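Local coordinates for protein putative transcriptional regulator (Streptomyces coelicolor A3, PDB 2PQQ) that probably binds cAMP and DNA to regulate transcription as a CRP-family factor, the domain described being its N-terminal, cyclic-nucleotide-binding part, at residues Val121-Ala124 with Leu125-Val129; Ala22-Arg25 with Ala26-Glu30; Arg61-Pro64 with Asp65-Asn69. All coordinates share one frame; numbering follows the deposited sequence.

Contact 1: residues Val121-Ala124 with Leu125-Val129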
loop_
_atom_site.group_PDB
_atom_site.type_symbol
_atom_site.label_atom_id
_atom_site.label_comp_id
_atom_site.label_asym_id
_atom_site.label_seq_id
_atom_site.Cartn_x
_atom_site.Cartn_y
_atom_site.Cartn_z
ATOM N N VAL A 121 -14.796 3.788 -25.228
ATOM C CA VAL A 121 -13.581 4.235 -24.571
ATOM C C VAL A 121 -13.824 4.423 -23.076
ATOM O O VAL A 121 -12.933 4.137 -22.298
ATOM C CB VAL A 121 -12.998 5.515 -25.227
ATOM C CG1 VAL A 121 -11.902 6.171 -24.360
ATOM C CG2 VAL A 121 -12.420 5.194 -26.602
ATOM N N ALA A 122 -15.012 4.903 -22.686
ATOM C CA ALA A 122 -15.318 5.157 -21.269
ATOM C C ALA A 122 -15.220 3.869 -20.486
ATOM O O ALA A 122 -14.571 3.810 -19.449
ATOM C CB ALA A 122 -16.738 5.798 -21.095
ATOM N N THR A 123 -15.833 2.822 -21.030
ATOM C CA THR A 123 -15.783 1.493 -20.479
ATOM C C THR A 123 -14.351 0.949 -20.398
ATOM O O THR A 123 -13.955 0.371 -19.376
ATOM C CB THR A 123 -16.694 0.591 -21.319
ATOM O OG1 THR A 123 -18.024 1.096 -21.197
ATOM C CG2 THR A 123 -16.669 -0.831 -20.825
ATOM N N ALA A 124 -13.577 1.154 -21.463
ATOM C CA ALA A 124 -12.180 0.709 -21.499
ATOM C C ALA A 124 -11.305 1.480 -20.497
ATOM O O ALA A 124 -10.475 0.888 -19.795
ATOM C CB ALA A 124 -11.628 0.821 -22.911
ATOM N N LEU A 125 -11.503 2.794 -20.397
ATOM C CA LEU A 125 -10.752 3.557 -19.406
ATOM C C LEU A 125 -11.145 3.173 -17.991
ATOM O O LEU A 125 -10.276 3.004 -17.146
ATOM C CB LEU A 125 -10.879 5.062 -19.642
ATOM C CG LEU A 125 -10.291 5.487 -20.997
ATOM C CD1 LEU A 125 -10.519 6.957 -21.180
ATOM C CD2 LEU A 125 -8.802 5.110 -21.155
ATOM N N LEU A 126 -12.440 2.999 -17.742
ATOM C CA LEU A 126 -12.919 2.559 -16.427
ATOM C C LEU A 126 -12.346 1.196 -16.043
ATOM O O LEU A 126 -11.961 0.984 -14.891
ATOM C CB LEU A 126 -14.457 2.534 -16.389
ATOM C CG LEU A 126 -15.137 3.904 -16.236
ATOM C CD1 LEU A 126 -16.621 3.792 -16.619
ATOM C CD2 LEU A 126 -14.967 4.436 -14.812
ATOM N N ARG A 127 -12.323 0.273 -17.006
ATOM C CA ARG A 127 -11.691 -1.037 -16.830
ATOM C C ARG A 127 -10.253 -0.900 -16.375
ATOM O O ARG A 127 -9.884 -1.469 -15.368
ATOM C CB ARG A 127 -11.743 -1.861 -18.124
ATOM C CG ARG A 127 -11.159 -3.266 -18.005
ATOM C CD ARG A 127 -11.398 -4.117 -19.263
ATOM N NE ARG A 127 -12.500 -5.067 -19.081
ATOM C CZ ARG A 127 -13.738 -4.886 -19.527
ATOM N NH1 ARG A 127 -14.050 -3.786 -20.207
ATOM N NH2 ARG A 127 -14.666 -5.807 -19.305
ATOM N N ALA A 128 -9.456 -0.131 -17.112
ATOM C CA ALA A 128 -8.024 0.013 -16.850
ATOM C C ALA A 128 -7.756 0.556 -15.454
ATOM O O ALA A 128 -6.968 -0.010 -14.707
ATOM C CB ALA A 128 -7.392 0.919 -17.899
ATOM N N VAL A 129 -8.426 1.652 -15.099
ATOM C CA VAL A 129 -8.270 2.256 -13.774
ATOM C C VAL A 129 -8.754 1.310 -12.659
ATOM O O VAL A 129 -8.074 1.156 -11.631
ATOM C CB VAL A 129 -8.948 3.665 -13.709
ATOM C CG1 VAL A 129 -8.860 4.238 -12.312
ATOM C CG2 VAL A 129 -8.274 4.614 -14.680
#
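Val121 and Leu125 meet one turn apart on helix 120-139, the long helix that in CRP-family regulators follows the cyclic-nucleotide-binding barrel. Their side chains run alongside each other, pointing the same way, and touch through one branch apiece: CG1 of Val121 lies 3.6 Å from CD1 of Leu125. The valine torsion (chi1 167°) sets CG1 opposite the backbone N, and it is this branch, not CG2, that meets the leucine. Leu125 also leans on the backbone, its CG 3.2 Å from Val121 O, the oxygen that accepts Leu125 N at 2.7 Å. The next three donors follow the same i to i+4 rule: Leu126 N reaches Ala122 O at 2.8 Å, and Arg127 N and Ala128 N reach Thr123 O and Ala124 O. The CG of Leu126 rests 3.3 Å from Ala122 O.

Such a helix is the usual dimerisation element of the family, and here it packs against its counterpart: Ala122 packs on Ala122, and Val129 on Val129, of the second subunit, and Leu125 meets Leu126 of that subunit. Within its own chain Leu125 presses on Leu12, Phe13, Phe86 and Leu111. Cutting Leu125 back to an alanine would probably open a gap between the helix and those residues, and leave CG1 of Val121 without its neighbour in the next turn.

Round the helix, Arg127 bends at chi3 (-102°), and its NH1 comes 4.0 Å from CG2 of Thr123, the two side chains crossing at a slant. Thr123 OG1 makes a weak hydrogen bond to Gln112 of the second subunit, and Arg127 a long, weak ion pair with Asp87 of that subunit.

Contact 2: residues Ala22-Arg25 with Ala26-Glu30. With FMT (formic acid), chain E.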
loop_
_atom_site.group_PDB
_atom_site.type_symbol
_atom_site.label_atom_id
_atom_site.label_comp_id
_atom_site.label_asym_id
_atom_site.label_seq_id
_atom_site.Cartn_x
_atom_site.Cartn_y
_atom_site.Cartn_z
ATOM N N ALA A 22 -5.713 5.667 -32.504
ATOM C CA ALA A 22 -5.727 6.747 -33.490
ATOM C C ALA A 22 -6.503 7.986 -32.976
ATOM O O ALA A 22 -6.039 9.127 -33.136
ATOM C CB ALA A 22 -6.283 6.236 -34.827
ATOM N N GLU A 23 -7.648 7.756 -32.329
ATOM C CA GLU A 23 -8.481 8.835 -31.786
ATOM C C GLU A 23 -7.751 9.588 -30.674
ATOM O O GLU A 23 -7.749 10.813 -30.649
ATOM C CB GLU A 23 -9.796 8.293 -31.222
ATOM C CG GLU A 23 -10.683 7.551 -32.232
ATOM C CD GLU A 23 -11.814 6.763 -31.550
ATOM O OE1 GLU A 23 -11.682 6.416 -30.357
ATOM O OE2 GLU A 23 -12.838 6.503 -32.206
ATOM N N LEU A 24 -7.172 8.822 -29.754
ATOM C CA LEU A 24 -6.266 9.314 -28.710
ATOM C C LEU A 24 -5.186 10.216 -29.297
ATOM O O LEU A 24 -5.007 11.346 -28.834
ATOM C CB LEU A 24 -5.623 8.135 -27.984
ATOM C CG LEU A 24 -4.588 8.476 -26.901
ATOM C CD1 LEU A 24 -5.112 9.503 -25.804
ATOM C CD2 LEU A 24 -4.077 7.164 -26.291
ATOM N N ARG A 25 -4.474 9.720 -30.306
ATOM C CA ARG A 25 -3.402 10.484 -30.948
ATOM C C ARG A 25 -3.889 11.784 -31.573
ATOM O O ARG A 25 -3.273 12.829 -31.367
ATOM C CB ARG A 25 -2.656 9.640 -31.993
ATOM C CG ARG A 25 -1.562 10.389 -32.741
ATOM C CD ARG A 25 -0.560 11.001 -31.783
ATOM N NE ARG A 25 0.452 11.824 -32.451
ATOM C CZ ARG A 25 0.415 13.147 -32.532
ATOM N NH1 ARG A 25 -0.609 13.824 -32.013
ATOM N NH2 ARG A 25 1.399 13.795 -33.132
ATOM N N ALA A 26 -5.007 11.734 -32.304
ATOM C CA ALA A 26 -5.555 12.948 -32.935
ATOM C C ALA A 26 -5.990 13.970 -31.874
ATOM O O ALA A 26 -5.944 15.180 -32.105
ATOM C CB ALA A 26 -6.723 12.603 -33.832
ATOM N N SER A 27 -6.395 13.462 -30.713
ATOM C CA SER A 27 -6.887 14.319 -29.614
ATOM C C SER A 27 -5.791 15.037 -28.865
ATOM O O SER A 27 -6.054 16.029 -28.186
ATOM C CB SER A 27 -7.700 13.483 -28.642
ATOM O OG SER A 27 -8.909 13.123 -29.270
HETATM N N MSE A 28 -4.553 14.552 -29.003
HETATM C CA MSE A 28 -3.443 15.068 -28.201
HETATM C C MSE A 28 -2.759 16.286 -28.822
HETATM O O MSE A 28 -2.848 16.517 -30.033
HETATM C CB MSE A 28 -2.411 13.967 -27.917
HETATM C CG MSE A 28 -2.972 12.850 -27.035
HETATM SE SE MSE A 28 -1.778 11.308 -26.905
HETATM C CE MSE A 28 -1.261 11.577 -25.033
ATOM N N SER A 29 -2.093 17.067 -27.977
ATOM C CA SER A 29 -1.286 18.180 -28.460
ATOM C C SER A 29 0.207 17.967 -28.236
ATOM O O SER A 29 0.622 17.319 -27.255
ATOM C CB SER A 29 -1.774 19.513 -27.887
ATOM O OG SER A 29 -2.296 19.344 -26.587
ATOM N N GLU A 30 1.002 18.467 -29.180
ATOM C CA GLU A 30 2.453 18.353 -29.144
ATOM C C GLU A 30 3.001 19.427 -28.215
ATOM O O GLU A 30 2.546 20.564 -28.246
ATOM C CB GLU A 30 3.033 18.585 -30.543
ATOM C CG GLU A 30 3.504 17.335 -31.263
ATOM C CD GLU A 30 4.925 16.960 -30.864
ATOM O OE1 GLU A 30 5.094 16.369 -29.764
ATOM O OE2 GLU A 30 5.864 17.262 -31.652
HETATM C C FMT E . 2.631 9.517 -33.276
HETATM O O1 FMT E . 3.039 10.673 -33.122
HETATM O O2 FMT E . 1.540 9.240 -33.781
#
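Leu24 lays its CD1 methyl against the selenium of Met28, a selenomethionine in this crystal, with CD1 and SE 3.9 Å apart. The two side chains pass each other at a slant. Although the leucine leaves the helix pointing away from Met28, its end returns, while the methionine chain bends at chi3 (110°) after CG has settled 3.1 Å from Leu24 O. Both residues are buried: Leu24 against Phe13, Leu16, Leu106 and Trp114, Met28 against Leu7, Leu49, Val51 and Leu104.

The backbone here is the C-terminal turn of helix 18-27, running into strand 29-33 of the barrel. Ala26 N still reaches Ala22 O in the regular i to i+4 manner at 2.9 Å. One step on, Glu23 O is gripped twice by one residue, through Ser27 N and, at 2.9 Å, through Ser27 OG, the two donors arriving from opposite faces of its carbonyl plane. Ser27 N also makes a weak bond to Leu24 O. Met28 N then bonds to Arg25 O, three residues back, at 3.2 Å, and the chain departs as an extended strand. The carboxylate of Glu23 is turned elsewhere, salt-bridged to Arg118 and hydrogen-bonded to Trp114.

Arg25, which also packs on Leu104, bends at chi2 (56°) and offers its NE to a formate, probably from the crystallisation liquor, at 2.9 Å from O1 with an N-H...O angle of 159°. The formate carbon lies in the guanidinium plane, at its edge, and O2 sits 3.4 Å from CD of the arginine. NH1, on another part of the edge, looks toward Met28 O from 4.0 Å, too far for a bond.

Contact 3: residues Arg61-Pro64 with Asp65-Asn69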
loop_
_atom_site.group_PDB
_atom_site.type_symbol
_atom_site.label_atom_id
_atom_site.label_comp_id
_atom_site.label_asym_id
_atom_site.label_seq_id
_atom_site.Cartn_x
_atom_site.Cartn_y
_atom_site.Cartn_z
ATOM N N ARG A 61 10.697 17.407 -6.079
ATOM C CA ARG A 61 9.814 17.956 -5.052
ATOM C C ARG A 61 10.657 18.695 -4.001
ATOM O O ARG A 61 11.784 18.284 -3.694
ATOM C CB ARG A 61 9.008 16.809 -4.430
ATOM C CG ARG A 61 7.941 17.201 -3.410
ATOM C CD ARG A 61 7.038 16.004 -3.071
ATOM N NE ARG A 61 6.344 15.484 -4.252
ATOM C CZ ARG A 61 5.994 14.211 -4.434
ATOM N NH1 ARG A 61 6.272 13.298 -3.514
ATOM N NH2 ARG A 61 5.378 13.848 -5.553
ATOM N N THR A 62 10.125 19.796 -3.470
ATOM C CA THR A 62 10.892 20.651 -2.579
ATOM C C THR A 62 10.957 20.061 -1.175
ATOM O O THR A 62 9.925 19.814 -0.550
ATOM C CB THR A 62 10.326 22.083 -2.523
ATOM O OG1 THR A 62 10.130 22.571 -3.856
ATOM C CG2 THR A 62 11.285 23.025 -1.765
ATOM N N SER A 63 12.183 19.849 -0.694
ATOM C CA SER A 63 12.439 19.267 0.625
ATOM C C SER A 63 12.038 20.206 1.762
ATOM O O SER A 63 12.067 21.430 1.586
ATOM C CB SER A 63 13.924 18.908 0.759
ATOM O OG SER A 63 14.262 17.853 -0.122
ATOM N N PRO A 64 11.659 19.637 2.932
ATOM C CA PRO A 64 11.497 20.395 4.183
ATOM C C PRO A 64 12.665 21.331 4.500
ATOM O O PRO A 64 12.554 22.173 5.391
ATOM C CB PRO A 64 11.403 19.293 5.239
ATOM C CG PRO A 64 10.737 18.171 4.514
ATOM C CD PRO A 64 11.301 18.214 3.116
ATOM N N ASP A 65 13.766 21.183 3.767
ATOM C CA ASP A 65 14.964 21.993 3.968
ATOM C C ASP A 65 15.258 22.944 2.796
ATOM O O ASP A 65 16.285 23.627 2.784
ATOM C CB ASP A 65 16.175 21.096 4.284
ATOM C CG ASP A 65 16.120 19.751 3.562
ATOM O OD1 ASP A 65 16.984 19.510 2.685
ATOM O OD2 ASP A 65 15.206 18.942 3.871
ATOM N N GLY A 66 14.355 22.988 1.816
ATOM C CA GLY A 66 14.446 23.970 0.732
ATOM C C GLY A 66 15.058 23.497 -0.577
ATOM O O GLY A 66 14.984 24.204 -1.591
ATOM N N ARG A 67 15.660 22.311 -0.566
ATOM C CA ARG A 67 16.260 21.745 -1.773
ATOM C C ARG A 67 15.239 20.938 -2.590
ATOM O O ARG A 67 14.147 20.624 -2.103
ATOM C CB ARG A 67 17.485 20.885 -1.417
ATOM C CG ARG A 67 17.220 19.376 -1.270
ATOM C CD ARG A 67 18.288 18.581 -2.035
ATOM N NE ARG A 67 17.840 17.257 -2.487
ATOM C CZ ARG A 67 18.212 16.105 -1.929
ATOM N NH1 ARG A 67 17.766 14.956 -2.422
ATOM N NH2 ARG A 67 19.040 16.095 -0.884
ATOM N N GLU A 68 15.596 20.605 -3.830
ATOM C CA GLU A 68 14.764 19.738 -4.664
ATOM C C GLU A 68 15.245 18.299 -4.547
ATOM O O GLU A 68 16.416 18.004 -4.821
ATOM C CB GLU A 68 14.799 20.187 -6.128
ATOM C CG GLU A 68 14.256 21.583 -6.362
ATOM C CD GLU A 68 12.792 21.698 -5.982
ATOM O OE1 GLU A 68 12.466 22.564 -5.140
ATOM O OE2 GLU A 68 11.978 20.902 -6.508
ATOM N N ASN A 69 14.352 17.412 -4.120
ATOM C CA ASN A 69 14.648 15.983 -4.107
ATOM C C ASN A 69 14.205 15.341 -5.413
ATOM O O ASN A 69 13.080 15.550 -5.850
ATOM C CB ASN A 69 13.950 15.287 -2.936
ATOM C CG ASN A 69 14.447 13.860 -2.714
ATOM O OD1 ASN A 69 15.638 13.626 -2.492
ATOM N ND2 ASN A 69 13.527 12.906 -2.741
#
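Thr62 and Glu68 supply the one hydrogen bond that runs from side chain to side chain across this hairpin. Thr62 OG1 donates to Glu68 OE1 at 2.7 Å, meeting the syn lone pair, on the side of the other carboxylate oxygen. In the backbone the two residues form a non-hydrogen-bonded antiparallel pair, and the bend of the glutamate at chi2 (-62°) brings the carboxylate over to the threonine; OE2 is held in turn by His60.

Backbone bonds do the rest of the joining. Arg61 and Asn69 form a hydrogen-bonded antiparallel pair, Asn69 N reaching Arg61 O at 2.7 Å and Arg61 N reaching Asn69 O. Towards the tip, Ser63 N donates to Arg67 O, and Ser63 O accepts Gly66 N at 2.8 Å, closing a type I turn over Pro64 and Asp65 with Gly66 in the G1 bulge position. At its backbone angles (phi 99°) a CB would be jammed against the preceding carbonyl oxygen. Thr62 CA adds a CA-H...O contact to Arg67 O at 3.3 Å.

Other side chains bond to backbone oxygens. Ser63 OG reaches Arg67 O only weakly, at 3.4 Å. Within its own segment Arg67 NE donates to Glu68 O at 2.8 Å, the acceptor in the guanidinium plane, and Arg61 NE donates to Thr92 O.

Strands 57-62 and 68-74 probably correspond to the flap hairpin of CRP-type domains. With few apolar contacts, its shape rests on directional bonds and on a turn that calls for glycine.

Overall arrangement
Contact 1 lies on a helix and contact 2 where a helix gives way to a strand, both partly buried, whereas contact 3 is a hairpin tip at the surface, on the opposite side of the chain's centre from both. Contacts 1 and 2 touch: Val121 CG2 lies 4.0 Å from Glu23 OE1, so helices 120-139 and 18-27 pack together, and the two contacts' centres lie about 17 Å apart. Contact 3 stands about 36 and 35 Å from them, centre to centre. Chemistry follows: in contact 1 an apolar pair rides on regular helical bonds beside a second subunit, in contact 2 the chain leaves the helix for strand 29-33, and contact 3 relies on strand, turn and carboxylate bonds.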